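Local coordinates for protein oxidoreductase (Thermotoga maritima, PDB 1ZH8) that probably works as an NADP-dependent oxidoreductase of the GFO/IDH/MocA family, acting on a CH-OH group of a substrate that is not established, at residues W149-L154 and I269-D274; V164-Q169 and S236-E241; L209-I214 and N242-N247. All blocks are in the same frame, centred on the assembly; numbering follows the deposited sequence. Where two conformers were deposited one is given.

Interaction 1 (W149-L154 and I269-D274); sequences WKAKEL and ISISWD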
ATOM      1  N   TRP A 149      -3.297  13.014  17.910  1.00 32.09           N
ATOM      2  CA  TRP A 149      -4.123  12.786  19.095  1.00 33.37           C
ATOM      3  C   TRP A 149      -5.608  12.768  18.748  1.00 34.53           C
ATOM      4  O   TRP A 149      -6.327  11.863  19.188  1.00 37.49           O
ATOM      5  CB  TRP A 149      -3.809  13.770  20.229  1.00 30.88           C
ATOM      6  CG  TRP A 149      -2.544  13.372  20.902  1.00 31.91           C
ATOM      7  CD1 TRP A 149      -1.266  13.780  20.577  1.00 31.89           C
ATOM      8  CD2 TRP A 149      -2.399  12.421  21.966  1.00 34.03           C
ATOM      9  NE1 TRP A 149      -0.346  13.160  21.387  1.00 30.11           N
ATOM     10  CE2 TRP A 149      -1.007  12.325  22.253  1.00 34.87           C
ATOM     11  CE3 TRP A 149      -3.306  11.657  22.721  1.00 28.89           C
ATOM     12  CZ2 TRP A 149      -0.507  11.503  23.270  1.00 30.69           C
ATOM     13  CZ3 TRP A 149      -2.812  10.836  23.729  1.00 28.33           C
ATOM     14  CH2 TRP A 149      -1.418  10.766  23.997  1.00 33.70           C
ATOM     15  N   LYS A 150      -6.059  13.722  17.931  1.00 33.25           N
ATOM     16  CA  LYS A 150      -7.472  13.777  17.553  1.00 34.21           C
ATOM     17  C   LYS A 150      -7.894  12.535  16.733  1.00 34.39           C
ATOM     18  O   LYS A 150      -8.988  11.991  16.925  1.00 34.97           O
ATOM     19  CB  LYS A 150      -7.829  15.086  16.839  1.00 33.49           C
ATOM     20  CG  LYS A 150      -9.349  15.344  16.726  1.00 32.59           C
ATOM     21  N   ALA A 151      -7.022  12.080  15.840  1.00 33.18           N
ATOM     22  CA  ALA A 151      -7.289  10.845  15.119  1.00 32.54           C
ATOM     23  C   ALA A 151      -7.401   9.694  16.113  1.00 32.52           C
ATOM     24  O   ALA A 151      -8.304   8.872  15.998  1.00 31.81           O
ATOM     25  CB  ALA A 151      -6.207  10.576  14.102  1.00 31.53           C
ATOM     26  N   LYS A 152      -6.496   9.667  17.096  1.00 33.04           N
ATOM     27  CA  LYS A 152      -6.463   8.628  18.117  1.00 34.20           C
ATOM     28  C   LYS A 152      -7.788   8.566  18.842  1.00 36.47           C
ATOM     29  O   LYS A 152      -8.374   7.494  18.965  1.00 38.02           O
ATOM     30  CB  LYS A 152      -5.348   8.896  19.121  1.00 33.79           C
ATOM     31  CG  LYS A 152      -5.131   7.801  20.141  1.00 32.17           C
ATOM     32  CD  LYS A 152      -4.620   8.393  21.458  1.00 35.29           C
ATOM     33  CE  LYS A 152      -3.537   7.568  22.140  1.00 34.54           C
ATOM     34  NZ  LYS A 152      -3.798   6.108  22.134  1.00 33.79           N
ATOM     35  N   GLU A 153      -8.265   9.723  19.294  1.00 36.72           N
ATOM     36  CA  GLU A 153      -9.537   9.811  20.002  1.00 37.14           C
ATOM     37  C   GLU A 153     -10.721   9.336  19.168  1.00 36.44           C
ATOM     38  O   GLU A 153     -11.519   8.515  19.635  1.00 38.05           O
ATOM     39  CB  GLU A 153      -9.752  11.223  20.530  1.00 36.20           C
ATOM     40  CG  GLU A 153      -8.764  11.546  21.652  1.00 44.86           C
ATOM     41  CD  GLU A 153      -8.422  13.024  21.775  1.00 50.90           C
ATOM     42  OE1 GLU A 153      -9.132  13.870  21.183  1.00 59.58           O
ATOM     43  OE2 GLU A 153      -7.438  13.339  22.482  1.00 52.73           O
ATOM     44  N   LEU A 154     -10.831   9.840  17.941  1.00 34.07           N
ATOM     45  CA  LEU A 154     -11.873   9.391  17.039  1.00 32.99           C
ATOM     46  C   LEU A 154     -11.861   7.868  16.917  1.00 33.23           C
ATOM     47  O   LEU A 154     -12.902   7.228  17.053  1.00 35.32           O
ATOM     48  CB  LEU A 154     -11.753  10.059  15.661  1.00 30.36           C
ATOM     49  CG  LEU A 154     -12.120  11.551  15.579  1.00 37.08           C
ATOM     50  CD1 LEU A 154     -11.977  12.050  14.147  1.00 30.96           C
ATOM     51  CD2 LEU A 154     -13.526  11.910  16.160  1.00 26.58           C
ATOM     52  N   ILE A 269     -11.608   8.087   8.085  1.00 35.99           N
ATOM     53  CA  ILE A 269     -11.003   9.387   8.360  1.00 35.86           C
ATOM     54  C   ILE A 269      -9.793   9.660   7.484  1.00 35.27           C
ATOM     55  O   ILE A 269      -9.016   8.767   7.156  1.00 36.24           O
ATOM     56  CB  ILE A 269     -10.606   9.632   9.857  1.00 36.01           C
ATOM     57  CG1 ILE A 269      -9.550   8.654  10.329  1.00 36.31           C
ATOM     58  CG2 ILE A 269     -11.819   9.606  10.794  1.00 36.34           C
ATOM     59  CD1 ILE A 269      -8.945   9.082  11.645  1.00 47.31           C
ATOM     60  N   SER A 270      -9.645  10.919   7.113  1.00 34.72           N
ATOM     61  CA  SER A 270      -8.436  11.376   6.481  1.00 34.74           C
ATOM     62  C   SER A 270      -7.781  12.402   7.421  1.00 33.74           C
ATOM     63  O   SER A 270      -8.463  13.211   8.061  1.00 34.16           O
ATOM     64  CB  SER A 270      -8.725  11.920   5.077  1.00 32.08           C
ATOM     65  OG  SER A 270      -8.970  13.304   5.132  1.00 41.04           O
ATOM     66  N   ILE A 271      -6.460  12.340   7.505  1.00 32.67           N
ATOM     67  CA  ILE A 271      -5.688  13.088   8.484  1.00 33.65           C
ATOM     68  C   ILE A 271      -4.715  14.071   7.811  1.00 35.47           C
ATOM     69  O   ILE A 271      -3.956  13.678   6.916  1.00 36.54           O
ATOM     70  CB  ILE A 271      -4.861  12.092   9.333  1.00 34.63           C
ATOM     71  CG1 ILE A 271      -5.792  11.099  10.045  1.00 34.24           C
ATOM     72  CG2 ILE A 271      -3.914  12.817  10.306  1.00 29.88           C
ATOM     73  CD1 ILE A 271      -5.078   9.794  10.467  1.00 30.28           C
ATOM     74  N   SER A 272      -4.736  15.333   8.245  1.00 35.15           N
ATOM     75  CA  SER A 272      -3.741  16.314   7.825  1.00 37.36           C
ATOM     76  C   SER A 272      -3.295  17.172   8.999  1.00 40.25           C
ATOM     77  O   SER A 272      -3.944  17.189  10.047  1.00 39.89           O
ATOM     78  CB  SER A 272      -4.299  17.219   6.742  1.00 36.51           C
ATOM     79  OG  SER A 272      -4.941  16.458   5.745  1.00 42.75           O
ATOM     80  N   TRP A 273      -2.192  17.898   8.796  1.00 43.99           N
ATOM     81  CA  TRP A 273      -1.630  18.829   9.786  1.00 44.70           C
ATOM     82  C   TRP A 273      -2.740  19.686  10.399  1.00 42.26           C
ATOM     83  O   TRP A 273      -2.814  19.830  11.625  1.00 41.05           O
ATOM     84  CB  TRP A 273      -0.516  19.707   9.153  1.00 46.92           C
ATOM     85  CG  TRP A 273      -1.015  20.635   8.035  1.00 55.03           C
ATOM     86  CD1 TRP A 273      -1.543  20.252   6.822  1.00 56.50           C
ATOM     87  CD2 TRP A 273      -1.054  22.085   8.044  1.00 57.36           C
ATOM     88  NE1 TRP A 273      -1.902  21.364   6.087  1.00 61.09           N
ATOM     89  CE2 TRP A 273      -1.615  22.498   6.804  1.00 58.67           C
ATOM     90  CE3 TRP A 273      -0.680  23.067   8.979  1.00 60.62           C
ATOM     91  CZ2 TRP A 273      -1.810  23.861   6.470  1.00 57.55           C
ATOM     92  CZ3 TRP A 273      -0.874  24.436   8.644  1.00 57.60           C
ATOM     93  CH2 TRP A 273      -1.434  24.808   7.398  1.00 55.87           C
ATOM     94  N   ASP A 274      -3.638  20.179   9.544  1.00 40.01           N
ATOM     95  CA  ASP A 274      -4.594  21.216   9.932  1.00 39.83           C
ATOM     96  C   ASP A 274      -6.052  20.779  10.088  1.00 39.18           C
ATOM     97  O   ASP A 274      -6.909  21.592  10.439  1.00 38.15           O
ATOM     98  CB  ASP A 274      -4.494  22.412   8.969  1.00 39.22           C
ATOM     99  CG  ASP A 274      -4.977  22.100   7.545  1.00 43.49           C
ATOM    100  OD1 ASP A 274      -5.143  20.920   7.150  1.00 48.76           O
ATOM    101  OD2 ASP A 274      -5.187  23.080   6.793  1.00 54.24           O
TER

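Interaction 2 (V164-Q169 and S236-E241); sequences VFMNWQ and SIFEFE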
ATOM      1  N   VAL A 164      -9.986  -1.088  10.003  1.00 35.11           N
ATOM      2  CA  VAL A 164      -9.695  -2.190   9.073  1.00 34.07           C
ATOM      3  C   VAL A 164      -8.349  -2.010   8.352  1.00 33.41           C
ATOM      4  O   VAL A 164      -7.529  -2.931   8.338  1.00 35.06           O
ATOM      5  CB  VAL A 164     -10.819  -2.356   7.997  1.00 36.24           C
ATOM      6  CG1 VAL A 164     -10.424  -3.412   6.957  1.00 35.10           C
ATOM      7  CG2 VAL A 164     -12.173  -2.693   8.639  1.00 26.75           C
ATOM      8  N   PHE A 165      -8.138  -0.826   7.769  1.00 32.95           N
ATOM      9  CA  PHE A 165      -7.005  -0.528   6.878  1.00 32.00           C
ATOM     10  C   PHE A 165      -6.562   0.938   6.985  1.00 32.93           C
ATOM     11  O   PHE A 165      -7.381   1.849   6.860  1.00 33.32           O
ATOM     12  CB  PHE A 165      -7.397  -0.853   5.421  1.00 31.07           C
ATOM     13  CG  PHE A 165      -6.379  -0.425   4.378  1.00 28.90           C
ATOM     14  CD1 PHE A 165      -5.188  -1.121   4.215  1.00 31.20           C
ATOM     15  CD2 PHE A 165      -6.632   0.657   3.537  1.00 26.00           C
ATOM     16  CE1 PHE A 165      -4.255  -0.734   3.235  1.00 36.80           C
ATOM     17  CE2 PHE A 165      -5.698   1.064   2.570  1.00 31.56           C
ATOM     18  CZ  PHE A 165      -4.513   0.363   2.412  1.00 30.24           C
HETATM   19  N   MSE A 166      -5.272   1.162   7.214  1.00 32.35           N
HETATM   20  CA  MSE A 166      -4.713   2.500   7.089  1.00 33.67           C
HETATM   21  C   MSE A 166      -3.665   2.565   5.982  1.00 35.32           C
HETATM   22  O   MSE A 166      -2.912   1.606   5.759  1.00 34.23           O
HETATM   23  CB  MSE A 166      -4.154   3.054   8.415  1.00 31.05           C
HETATM   24  CG  MSE A 166      -3.029   2.299   8.990  1.00 37.98           C
HETATM   25 SE   MSE A 166      -1.484   3.413   9.633  1.00 53.39          SE
HETATM   26  CE  MSE A 166      -0.725   3.739   7.823  1.00 40.32           C
ATOM     27  N   ASN A 167      -3.639   3.700   5.279  1.00 36.34           N
ATOM     28  CA  ASN A 167      -2.620   3.964   4.261  1.00 34.27           C
ATOM     29  C   ASN A 167      -2.036   5.349   4.465  1.00 33.91           C
ATOM     30  O   ASN A 167      -2.759   6.337   4.628  1.00 34.81           O
ATOM     31  CB  ASN A 167      -3.232   3.826   2.858  0.50 32.98           C
ATOM     32  CG  ASN A 167      -2.221   4.045   1.737  0.50 28.67           C
ATOM     33  OD1 ASN A 167      -2.578   4.535   0.680  0.50 22.72           O
ATOM     34  ND2 ASN A 167      -0.962   3.684   1.966  0.50 28.73           N
ATOM     35  N   TRP A 168      -0.717   5.401   4.530  1.00 32.01           N
ATOM     36  CA  TRP A 168      -0.024   6.665   4.599  1.00 30.16           C
ATOM     37  C   TRP A 168       0.980   6.665   3.457  1.00 31.48           C
ATOM     38  O   TRP A 168       1.884   5.820   3.405  1.00 31.58           O
ATOM     39  CB  TRP A 168       0.675   6.831   5.942  1.00 28.54           C
ATOM     40  CG  TRP A 168       1.000   8.246   6.345  1.00 30.07           C
ATOM     41  CD1 TRP A 168       0.876   9.371   5.579  1.00 32.40           C
ATOM     42  CD2 TRP A 168       1.558   8.680   7.598  1.00 31.23           C
ATOM     43  NE1 TRP A 168       1.292  10.479   6.284  1.00 32.92           N
ATOM     44  CE2 TRP A 168       1.714  10.088   7.523  1.00 26.15           C
ATOM     45  CE3 TRP A 168       1.939   8.018   8.775  1.00 27.19           C
ATOM     46  CZ2 TRP A 168       2.205  10.852   8.587  1.00 28.77           C
ATOM     47  CZ3 TRP A 168       2.436   8.777   9.840  1.00 33.38           C
ATOM     48  CH2 TRP A 168       2.572  10.181   9.734  1.00 36.07           C
ATOM     49  N   GLN A 169       0.791   7.594   2.526  1.00 31.76           N
ATOM     50  CA  GLN A 169       1.702   7.771   1.403  1.00 33.99           C
ATOM     51  C   GLN A 169       2.294   9.137   1.483  1.00 34.22           C
ATOM     52  O   GLN A 169       1.558  10.122   1.478  1.00 37.38           O
ATOM     53  CB  GLN A 169       0.958   7.691   0.078  1.00 34.40           C
ATOM     54  CG  GLN A 169       0.307   6.398  -0.132  1.00 42.88           C
ATOM     55  CD  GLN A 169      -0.029   6.202  -1.559  1.00 55.80           C
ATOM     56  OE1 GLN A 169       0.687   6.687  -2.451  1.00 58.49           O
ATOM     57  NE2 GLN A 169      -1.128   5.493  -1.808  1.00 50.50           N
ATOM     58  N   SER A 236       5.649  -0.645   2.267  1.00 32.82           N
ATOM     59  CA  SER A 236       5.452  -1.672   3.286  1.00 33.63           C
ATOM     60  C   SER A 236       3.996  -2.034   3.528  1.00 33.75           C
ATOM     61  O   SER A 236       3.108  -1.197   3.390  1.00 32.61           O
ATOM     62  CB  SER A 236       6.048  -1.196   4.608  1.00 33.71           C
ATOM     63  OG  SER A 236       5.322  -0.094   5.090  1.00 32.74           O
ATOM     64  N   ILE A 237       3.763  -3.293   3.888  1.00 33.63           N
ATOM     65  CA  ILE A 237       2.507  -3.683   4.537  1.00 35.55           C
ATOM     66  C   ILE A 237       2.832  -4.226   5.900  1.00 34.61           C
ATOM     67  O   ILE A 237       3.922  -4.771   6.144  1.00 35.46           O
ATOM     68  CB  ILE A 237       1.726  -4.783   3.800  1.00 35.97           C
ATOM     69  CG1 ILE A 237       2.673  -5.832   3.252  1.00 35.78           C
ATOM     70  CG2 ILE A 237       0.883  -4.200   2.679  1.00 48.66           C
ATOM     71  CD1 ILE A 237       1.959  -7.074   2.846  1.00 53.60           C
ATOM     72  N   PHE A 238       1.870  -4.114   6.786  1.00 31.79           N
ATOM     73  CA  PHE A 238       2.063  -4.609   8.127  1.00 32.71           C
ATOM     74  C   PHE A 238       0.691  -4.831   8.755  1.00 33.10           C
ATOM     75  O   PHE A 238      -0.339  -4.452   8.202  1.00 31.43           O
ATOM     76  CB  PHE A 238       2.911  -3.623   8.959  1.00 30.17           C
ATOM     77  CG  PHE A 238       2.472  -2.186   8.836  1.00 32.59           C
ATOM     78  CD1 PHE A 238       2.850  -1.411   7.716  1.00 30.73           C
ATOM     79  CD2 PHE A 238       1.685  -1.600   9.817  1.00 29.86           C
ATOM     80  CE1 PHE A 238       2.471  -0.085   7.578  1.00 31.77           C
ATOM     81  CE2 PHE A 238       1.292  -0.250   9.696  1.00 34.29           C
ATOM     82  CZ  PHE A 238       1.691   0.511   8.578  1.00 31.73           C
ATOM     83  N   GLU A 239       0.685  -5.463   9.913  1.00 35.06           N
ATOM     84  CA  GLU A 239      -0.547  -5.679  10.628  1.00 37.28           C
ATOM     85  C   GLU A 239      -0.294  -5.222  12.059  1.00 36.24           C
ATOM     86  O   GLU A 239       0.744  -5.506  12.639  1.00 37.92           O
ATOM     87  CB  GLU A 239      -0.935  -7.154  10.535  1.00 37.03           C
ATOM     88  CG  GLU A 239      -2.253  -7.519  11.165  1.00 43.84           C
ATOM     89  CD  GLU A 239      -2.646  -8.983  10.915  1.00 51.20           C
ATOM     90  OE1 GLU A 239      -1.797  -9.787  10.470  1.00 52.14           O
ATOM     91  OE2 GLU A 239      -3.818  -9.328  11.172  1.00 53.72           O
ATOM     92  N   PHE A 240      -1.216  -4.447  12.604  1.00 35.29           N
ATOM     93  CA  PHE A 240      -1.140  -4.104  14.010  1.00 33.42           C
ATOM     94  C   PHE A 240      -1.568  -5.320  14.845  1.00 32.83           C
ATOM     95  O   PHE A 240      -2.258  -6.225  14.339  1.00 32.32           O
ATOM     96  CB  PHE A 240      -2.044  -2.911  14.298  1.00 31.75           C
ATOM     97  CG  PHE A 240      -1.581  -1.624  13.676  1.00 31.63           C
ATOM     98  CD1 PHE A 240      -1.999  -1.259  12.389  1.00 31.60           C
ATOM     99  CD2 PHE A 240      -0.764  -0.753  14.390  1.00 28.67           C
ATOM    100  CE1 PHE A 240      -1.598  -0.053  11.820  1.00 32.53           C
ATOM    101  CE2 PHE A 240      -0.326   0.447  13.817  1.00 34.38           C
ATOM    102  CZ  PHE A 240      -0.742   0.799  12.539  1.00 30.20           C
ATOM    103  N   GLU A 241      -1.174  -5.336  16.119  1.00 32.63           N
ATOM    104  CA  GLU A 241      -1.593  -6.411  17.032  1.00 33.42           C
ATOM    105  C   GLU A 241      -3.089  -6.490  17.138  1.00 33.40           C
ATOM    106  O   GLU A 241      -3.608  -7.545  17.457  1.00 34.19           O
ATOM    107  CB  GLU A 241      -1.018  -6.229  18.432  1.00 33.09           C
ATOM    108  CG  GLU A 241       0.489  -6.512  18.526  1.00 42.21           C
ATOM    109  CD  GLU A 241       1.059  -6.172  19.900  1.00 56.82           C
ATOM    110  OE1 GLU A 241       0.269  -5.765  20.789  1.00 61.51           O
ATOM    111  OE2 GLU A 241       2.289  -6.318  20.095  1.00 58.61           O
TER

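Interaction 3 (L209-I214 and N242-N247); sequences LILGEI and NGTVGN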
ATOM      1  N   LEU A 209       0.804   5.661  17.855  1.00 32.99           N
ATOM      2  CA  LEU A 209      -0.038   6.453  18.733  1.00 32.78           C
ATOM      3  C   LEU A 209      -1.519   6.220  18.410  1.00 34.03           C
ATOM      4  O   LEU A 209      -2.361   6.061  19.313  1.00 33.73           O
ATOM      5  CB  LEU A 209       0.311   7.922  18.594  1.00 34.68           C
ATOM      6  CG  LEU A 209      -0.534   8.946  19.363  1.00 37.97           C
ATOM      7  CD1 LEU A 209      -0.281   8.814  20.863  1.00 36.18           C
ATOM      8  CD2 LEU A 209      -0.204  10.353  18.874  1.00 32.99           C
ATOM      9  N   ILE A 210      -1.825   6.176  17.120  1.00 33.36           N
ATOM     10  CA  ILE A 210      -3.204   6.109  16.679  1.00 34.30           C
ATOM     11  C   ILE A 210      -3.735   4.687  16.748  1.00 35.28           C
ATOM     12  O   ILE A 210      -4.872   4.485  17.155  1.00 32.56           O
ATOM     13  CB  ILE A 210      -3.376   6.676  15.257  1.00 34.84           C
ATOM     14  CG1 ILE A 210      -3.002   8.164  15.228  1.00 27.48           C
ATOM     15  CG2 ILE A 210      -4.829   6.516  14.787  1.00 33.60           C
ATOM     16  CD1 ILE A 210      -2.650   8.676  13.868  1.00 29.31           C
ATOM     17  N   LEU A 211      -2.900   3.704  16.398  1.00 35.78           N
ATOM     18  CA  LEU A 211      -3.396   2.332  16.279  1.00 34.87           C
ATOM     19  C   LEU A 211      -2.752   1.264  17.160  1.00 33.31           C
ATOM     20  O   LEU A 211      -3.219   0.116  17.151  1.00 31.71           O
ATOM     21  CB  LEU A 211      -3.399   1.885  14.803  1.00 35.10           C
ATOM     22  CG  LEU A 211      -4.392   2.636  13.913  1.00 36.73           C
ATOM     23  CD1 LEU A 211      -4.071   2.440  12.450  1.00 38.07           C
ATOM     24  CD2 LEU A 211      -5.827   2.249  14.236  1.00 29.40           C
ATOM     25  N   GLY A 212      -1.710   1.632  17.913  1.00 32.23           N
ATOM     26  CA  GLY A 212      -1.022   0.704  18.825  1.00 31.81           C
ATOM     27  C   GLY A 212       0.155   0.000  18.149  1.00 36.70           C
ATOM     28  O   GLY A 212       0.595   0.412  17.062  1.00 38.01           O
ATOM     29  N   GLU A 213       0.641  -1.067  18.775  1.00 36.53           N
ATOM     30  CA  GLU A 213       1.857  -1.762  18.355  1.00 39.96           C
ATOM     31  C   GLU A 213       1.704  -2.569  17.082  1.00 41.73           C
ATOM     32  O   GLU A 213       0.642  -3.154  16.811  1.00 43.56           O
ATOM     33  CB  GLU A 213       2.334  -2.719  19.457  1.00 41.24           C
ATOM     34  CG  GLU A 213       2.422  -2.103  20.863  1.00 46.11           C
ATOM     35  CD  GLU A 213       3.487  -1.019  21.020  1.00 46.44           C
ATOM     36  OE1 GLU A 213       4.204  -0.678  20.055  1.00 57.12           O
ATOM     37  OE2 GLU A 213       3.606  -0.493  22.136  1.00 58.34           O
ATOM     38  N   ILE A 214       2.792  -2.632  16.327  1.00 40.28           N
ATOM     39  CA  ILE A 214       2.822  -3.384  15.086  1.00 40.38           C
ATOM     40  C   ILE A 214       3.406  -4.780  15.310  1.00 38.21           C
ATOM     41  O   ILE A 214       4.433  -4.927  15.957  1.00 38.56           O
ATOM     42  CB  ILE A 214       3.597  -2.601  14.007  1.00 40.24           C
ATOM     43  CG1 ILE A 214       2.828  -1.316  13.694  1.00 45.29           C
ATOM     44  CG2 ILE A 214       3.700  -3.416  12.744  1.00 39.16           C
ATOM     45  CD1 ILE A 214       3.659  -0.123  13.359  1.00 53.51           C
ATOM     46  N   ASN A 242      -3.787  -5.375  16.876  1.00 34.87           N
ATOM     47  CA  ASN A 242      -5.262  -5.365  16.945  1.00 35.01           C
ATOM     48  C   ASN A 242      -5.945  -5.943  15.703  1.00 33.76           C
ATOM     49  O   ASN A 242      -7.155  -6.062  15.671  1.00 33.84           O
ATOM     50  CB  ASN A 242      -5.824  -3.974  17.311  1.00 33.40           C
ATOM     51  CG  ASN A 242      -5.608  -2.929  16.217  1.00 38.30           C
ATOM     52  OD1 ASN A 242      -5.384  -3.247  15.044  1.00 39.21           O
ATOM     53  ND2 ASN A 242      -5.690  -1.659  16.607  1.00 36.89           N
ATOM     54  N   GLY A 243      -5.164  -6.283  14.682  1.00 34.25           N
ATOM     55  CA  GLY A 243      -5.716  -6.869  13.456  1.00 32.68           C
ATOM     56  C   GLY A 243      -5.853  -5.908  12.291  1.00 33.53           C
ATOM     57  O   GLY A 243      -6.208  -6.339  11.187  1.00 33.42           O
ATOM     58  N   THR A 244      -5.578  -4.618  12.534  1.00 30.05           N
ATOM     59  CA  THR A 244      -5.661  -3.606  11.490  1.00 31.97           C
ATOM     60  C   THR A 244      -4.506  -3.788  10.518  1.00 32.23           C
ATOM     61  O   THR A 244      -3.370  -4.072  10.941  1.00 33.73           O
ATOM     62  CB  THR A 244      -5.575  -2.182  12.072  1.00 31.97           C
ATOM     63  OG1 THR A 244      -6.525  -2.052  13.127  1.00 36.46           O
ATOM     64  CG2 THR A 244      -5.856  -1.129  10.998  1.00 31.53           C
ATOM     65  N   VAL A 245      -4.789  -3.621   9.225  1.00 30.85           N
ATOM     66  CA  VAL A 245      -3.759  -3.698   8.184  1.00 28.86           C
ATOM     67  C   VAL A 245      -3.272  -2.299   7.817  1.00 30.36           C
ATOM     68  O   VAL A 245      -4.071  -1.353   7.669  1.00 28.85           O
ATOM     69  CB  VAL A 245      -4.296  -4.404   6.923  1.00 31.22           C
ATOM     70  CG1 VAL A 245      -3.225  -4.439   5.803  1.00 22.70           C
ATOM     71  CG2 VAL A 245      -4.824  -5.810   7.261  1.00 22.60           C
ATOM     72  N   GLY A 246      -1.959  -2.162   7.684  1.00 31.72           N
ATOM     73  CA  GLY A 246      -1.365  -0.896   7.306  1.00 30.55           C
ATOM     74  C   GLY A 246      -0.597  -0.971   6.007  1.00 32.66           C
ATOM     75  O   GLY A 246      -0.032  -2.018   5.669  1.00 35.41           O
ATOM     76  N   ASN A 247      -0.597   0.140   5.271  1.00 32.38           N
ATOM     77  CA  ASN A 247       0.324   0.376   4.152  1.00 33.92           C
ATOM     78  C   ASN A 247       1.054   1.681   4.409  1.00 33.56           C
ATOM     79  O   ASN A 247       0.438   2.717   4.635  1.00 36.82           O
ATOM     80  CB  ASN A 247      -0.404   0.506   2.802  1.00 33.88           C
ATOM     81  CG  ASN A 247      -0.941  -0.817   2.266  1.00 43.22           C
ATOM     82  OD1 ASN A 247      -0.946  -1.847   2.958  1.00 49.48           O
ATOM     83  ND2 ASN A 247      -1.405  -0.794   1.012  1.00 41.67           N
TER
HETATM   84  O   HOH W   1      -2.591  -2.725  17.621  1.00 33.14           O

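Interaction 1 (W149-L154 and I269-D274)
I269 and I271 carry the contact from the side of the sheet, meeting A151 and L154 of helix 146-156 where that helix lies against the large mixed beta-sheet of the GFO/IDH/MocA C-terminal domain. Helix segment and strand segment run nearly antiparallel, at 164°, with their axes 9.7 Å apart at closest approach.

I269 comes first along the strand and uses two branches at once. Its CG1 is turned in over the main chain, flanked by N and C (chi1 63°), which sends the ethyl arm toward A151 and leaves CG2 to face the next turn of the helix. The end of the arm, CD1, reaches CB of A151 at 4.0 Å, while CG2 touches CD1 of L154 at 4.2 Å, the two branched side chains running at a slant to each other. In the sheet, I269 and I271 are held by backbone hydrogen bonds to I262 and F260 of strand 259-264.

Two residues on, I271 points to the same side, as strand alternation requires. The CA atoms of A151 and I271 are 7.2 Å apart, a close approach consistent with the small alanine side chain. Beyond these two segments, I276 touches both L154 and I271, and I210 of helix 195-211 also packs on A151. The methyl CB of A151 thus lies beside both isoleucine arms, 3.9 Å from CD1 and 4.1 Å from CG1 of I271.

Interaction 2 (V164-Q169 and S236-E241)
On the helix-covered face of the mixed beta-sheet in the GFO/IDH/MocA C-terminal domain, a Met-aromatic contact joins two strands that are not direct neighbours: M166 of strand 163-171 reaches F238 and F240 of strand 233-240. Strand 245-251 lies between them. Its V245 and N247 hydrogen-bond to the backbone of M166, and its G246 pairs with F238; having no side chain, G246 lets M166 and F238 meet above it.

M166 is modelled as selenomethionine. A first torsion of 63° folds CG back over the strand, and further bends at chi2 and chi3 shape the chain so that three successive atoms find aromatic partners. CG comes to the rim of the F240 ring, near its plane, at 3.9 Å from CE1. The selenium follows along that same edge, 4.0 Å from CZ of F240 and 5.2 Å from the ring centroid, 83° off the ring normal. It therefore faces the ring hydrogens and not the pi cloud.

The two phenylalanines also meet each other, CZ of F240 lying in the plane of the F238 ring at its edge. M207 and L211 of helix 195-211 cover M166 on this face, while the other face of the sheet meets the second subunit, where I237 packs on its own counterpart, I237 of that subunit. Nearby, V164 and F165 both face T263 in a classic beta bulge. At the far end of the selenomethionine, methyl CE approaches the F238 ring obliquely, 4.1 Å from CZ.

Interaction 3 (L209-I214 and N242-N247)
L211 and T244 make the apolar part of this contact, between the C-terminal end of helix 195-211 and the loop that turns from strand 233-240 into strand 245-251. CD1 of L211 rests 4.2 Å from CG2 of T244, both side chains being buried. L211 also packs on P163 and F240, which places it inside the apolar layer between helix and sheet; exposed N242 marks the margin.

The polar link across the segments is made by water. One molecule donates to the carbonyl O of L211 at 2.9 Å and accepts from the backbone N of N242 at 3.0 Å; a third, weak bond goes to O of E213, 3.4 Å away. With phi 92° at G212 the chain turns out of the helix, and the carbonyls of L211 and, weakly, E213 both face the water. ND2 of N242 also lies 3.1 Å from O of L211, but the angle is too poor for a hydrogen bond.

Within the hairpin loop the N242 side chain closes an Asx turn. A chi1 of 68° curls the amide back over its own loop, where OD1 accepts a hydrogen bond from the backbone N of T244 at 2.9 Å, nearly along the C=O axis. This backbone bond sets the amide. OG1 of T244 lies above the carbonyl plane and suspiciously close to the same OD1, at 2.5 Å, so its bond is doubtful in detail.

Direct polar bonding shapes the hairpin loop itself, whereas between these two segments the link is a shared water and one apolar touch; just beside them, backbone pairing of E213 with E241 ties the same parts together directly.

All three contacts lie in the sheet domain: interaction 1 packs a helix on the mixed sheet, interaction 2 joins two of its strands across the one between, and interaction 3 brings a helix end to a hairpin loop. Interactions 1 and 2 are buried and apolar across their segments, but differ in make-up: aliphatic branches around an alanine in the first, selenium and aromatic edges in the second. Interaction 3, at the margin of this layer, likewise lacks a direct hydrogen bond but has a bridging water. Helix 195-211 runs past interactions 1 and 2 and ends in interaction 3. Interactions 2 and 3, centres 6 Å apart, share paired strands and reach the second subunit; interaction 1 does not.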